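Local coordinates for probable glucarate dehydratase (Mycobacterium smegmatis str. MC2 155, PDB 3VDG), which probably dehydrates glucarate or a related sugar acid, as a member of the enolase superfamily with a metal site in its barrel domain, at residues S211-G217 with H239-P245. Residues are numbered along the deposited sequence; the frame is centred on the assembly and turned at random. Where two conformers were deposited one is given.
Sequences SAIKLKG and HPLRLDP. With NA (sodium ion), chain C.
Lys216 and Asp244 run next to each other in the same direction at the C-terminal ends of neighbouring parallel strands 213-216 and 241-244. With helix 222-235 these strands form a beta-alpha-beta unit of the enolase-type barrel. Backbone bonds run from Ile213 N to Pro240 O through to Gly217 N to Asp244 O. Ile213, Leu215 and Leu241 pack against helices 194-208 and 222-235, and Leu243 lies on the same face. There Leu241 CD2 packs 3.7 Å from Ile213 CB. The other face carries the charges.

On Asp244, CB lies 3.5 Å from Lys214 CE. CG stands anti to the backbone N (chi1 172°), which sends the carboxylate out toward both lysine amines and the sodium. Asp244 OD1 accepts a hydrogen bond from water 2 at 2.8 Å. Asp244 OD2 binds the sodium ion at 2.4 Å; Glu269 and Asn292 bind the same ion. Lys216 NZ makes a salt bridge to Asp244 OD2 at 2.6 Å, from above the carboxylate plane. Bends in this lysine (chi2 98°, chi3 -60°) fold CE and NZ back to that oxygen. Lys214 is extended, and salt bridges to Asp370 and Glu269 hold its amine. Lys214 NZ makes a weak 3.3 Å bond to Asp244 OD2 and donates to sodium-bound water 1 at 2.9 Å.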
loop_
_atom_site.group_PDB
_atom_site.type_symbol
_atom_site.label_atom_id
_atom_site.label_comp_id
_atom_site.label_asym_id
_atom_site.label_seq_id
_atom_site.Cartn_x
_atom_site.Cartn_y
_atom_site.Cartn_z
ATOM N N SER A 211 -10.098 27.259 0.174
ATOM C CA SER A 211 -10.881 27.188 1.409
ATOM C C SER A 211 -10.026 26.990 2.654
ATOM O O SER A 211 -10.566 26.897 3.754
ATOM C CB SER A 211 -11.823 25.985 1.340
ATOM O OG SER A 211 -11.067 24.779 1.409
ATOM N N ALA A 212 -8.715 26.829 2.465
ATOM C CA ALA A 212 -7.758 26.621 3.579
ATOM C C ALA A 212 -6.525 27.456 3.251
ATOM O O ALA A 212 -6.256 27.739 2.076
ATOM C CB ALA A 212 -7.384 25.152 3.737
ATOM N N ILE A 213 -5.783 27.872 4.272
ATOM C CA ILE A 213 -4.710 28.832 4.041
ATOM C C ILE A 213 -3.457 28.392 4.788
ATOM O O ILE A 213 -3.517 27.986 5.956
ATOM C CB ILE A 213 -5.101 30.238 4.552
ATOM C CG1 ILE A 213 -6.385 30.741 3.877
ATOM C CG2 ILE A 213 -3.968 31.219 4.328
ATOM C CD1 ILE A 213 -6.879 32.072 4.434
ATOM N N LYS A 214 -2.318 28.459 4.118
ATOM C CA LYS A 214 -1.080 28.105 4.781
ATOM C C LYS A 214 -0.121 29.283 4.697
ATOM O O LYS A 214 -0.026 29.908 3.652
ATOM C CB LYS A 214 -0.440 26.908 4.070
ATOM C CG LYS A 214 1.006 26.653 4.504
ATOM C CD LYS A 214 1.611 25.453 3.775
ATOM C CE LYS A 214 3.008 25.148 4.292
ATOM N NZ LYS A 214 3.533 23.872 3.738
ATOM N N LEU A 215 0.612 29.557 5.779
ATOM C CA LEU A 215 1.648 30.600 5.757
ATOM C C LEU A 215 3.057 29.993 5.897
ATOM O O LEU A 215 3.331 29.225 6.837
ATOM C CB LEU A 215 1.414 31.633 6.881
ATOM C CG LEU A 215 2.462 32.748 7.042
ATOM C CD1 LEU A 215 2.489 33.626 5.805
ATOM C CD2 LEU A 215 2.216 33.594 8.294
ATOM N N LYS A 216 3.938 30.337 4.966
ATOM C CA LYS A 216 5.348 29.966 5.059
ATOM C C LYS A 216 6.003 30.954 6.035
ATOM O O LYS A 216 6.095 32.154 5.745
ATOM C CB LYS A 216 6.026 30.068 3.690
ATOM C CG LYS A 216 7.523 29.716 3.722
ATOM C CD LYS A 216 7.777 28.280 3.279
ATOM C CE LYS A 216 7.066 27.256 4.158
ATOM N NZ LYS A 216 7.399 25.863 3.716
ATOM N N GLY A 217 6.399 30.449 7.195
ATOM C CA GLY A 217 6.997 31.272 8.248
ATOM C C GLY A 217 8.483 30.977 8.387
ATOM O O GLY A 217 9.126 30.518 7.443
ATOM N N HIS A 239 -11.810 29.812 7.388
ATOM C CA HIS A 239 -10.713 29.115 6.718
ATOM C C HIS A 239 -9.796 28.394 7.670
ATOM O O HIS A 239 -9.258 28.996 8.596
ATOM C CB HIS A 239 -9.903 30.093 5.891
ATOM C CG HIS A 239 -10.577 30.505 4.604
ATOM N ND1 HIS A 239 -11.788 31.100 4.574
ATOM C CD2 HIS A 239 -10.162 30.392 3.280
ATOM C CE1 HIS A 239 -12.134 31.352 3.298
ATOM N NE2 HIS A 239 -11.140 30.921 2.505
ATOM N N PRO A 240 -9.593 27.084 7.456
ATOM C CA PRO A 240 -8.535 26.437 8.221
ATOM C C PRO A 240 -7.177 27.081 7.900
ATOM O O PRO A 240 -6.943 27.498 6.756
ATOM C CB PRO A 240 -8.587 24.978 7.732
ATOM C CG PRO A 240 -10.002 24.795 7.258
ATOM C CD PRO A 240 -10.348 26.121 6.626
ATOM N N LEU A 241 -6.311 27.161 8.915
ATOM C CA LEU A 241 -5.013 27.849 8.807
ATOM C C LEU A 241 -3.887 26.919 9.216
ATOM O O LEU A 241 -4.029 26.106 10.131
ATOM C CB LEU A 241 -4.964 29.088 9.731
ATOM C CG LEU A 241 -6.013 30.182 9.503
ATOM C CD1 LEU A 241 -5.822 31.291 10.524
ATOM C CD2 LEU A 241 -5.937 30.751 8.093
ATOM N N ARG A 242 -2.748 27.053 8.549
ATOM C CA ARG A 242 -1.581 26.267 8.898
ATOM C C ARG A 242 -0.386 27.175 8.872
ATOM O O ARG A 242 -0.351 28.131 8.103
ATOM C CB ARG A 242 -1.338 25.182 7.855
ATOM C CG ARG A 242 -2.527 24.289 7.606
ATOM C CD ARG A 242 -2.414 23.791 6.179
ATOM N NE ARG A 242 -3.553 22.966 5.832
ATOM C CZ ARG A 242 -3.688 22.342 4.675
ATOM N NH1 ARG A 242 -2.751 22.454 3.732
ATOM N NH2 ARG A 242 -4.766 21.610 4.466
ATOM N N LEU A 243 0.599 26.865 9.698
ATOM C CA LEU A 243 1.816 27.662 9.742
ATOM C C LEU A 243 2.997 26.698 9.640
ATOM O O LEU A 243 2.985 25.631 10.252
ATOM C CB LEU A 243 1.873 28.439 11.066
ATOM C CG LEU A 243 3.125 29.258 11.407
ATOM C CD1 LEU A 243 3.380 30.320 10.345
ATOM C CD2 LEU A 243 2.948 29.895 12.793
ATOM N N ASP A 244 4.011 27.080 8.869
ATOM C CA ASP A 244 5.144 26.206 8.596
ATOM C C ASP A 244 6.435 27.007 8.578
ATOM O O ASP A 244 6.742 27.675 7.590
ATOM C CB ASP A 244 4.932 25.547 7.232
ATOM C CG ASP A 244 6.144 24.757 6.762
ATOM O OD1 ASP A 244 7.054 24.442 7.574
ATOM O OD2 ASP A 244 6.178 24.439 5.560
ATOM N N PRO A 245 7.182 26.987 9.684
ATOM C CA PRO A 245 8.421 27.767 9.690
ATOM C C PRO A 245 9.641 26.932 9.289
ATOM O O PRO A 245 10.770 27.355 9.555
ATOM C CB PRO A 245 8.557 28.160 11.165
ATOM C CG PRO A 245 8.022 26.950 11.875
ATOM C CD PRO A 245 6.868 26.451 11.022
HETATM NA NA NA C . 5.823 22.073 5.080
HETATM O O HOH W 1 6.150 22.871 2.954
HETATM O O HOH W 2 7.837 22.046 6.319
#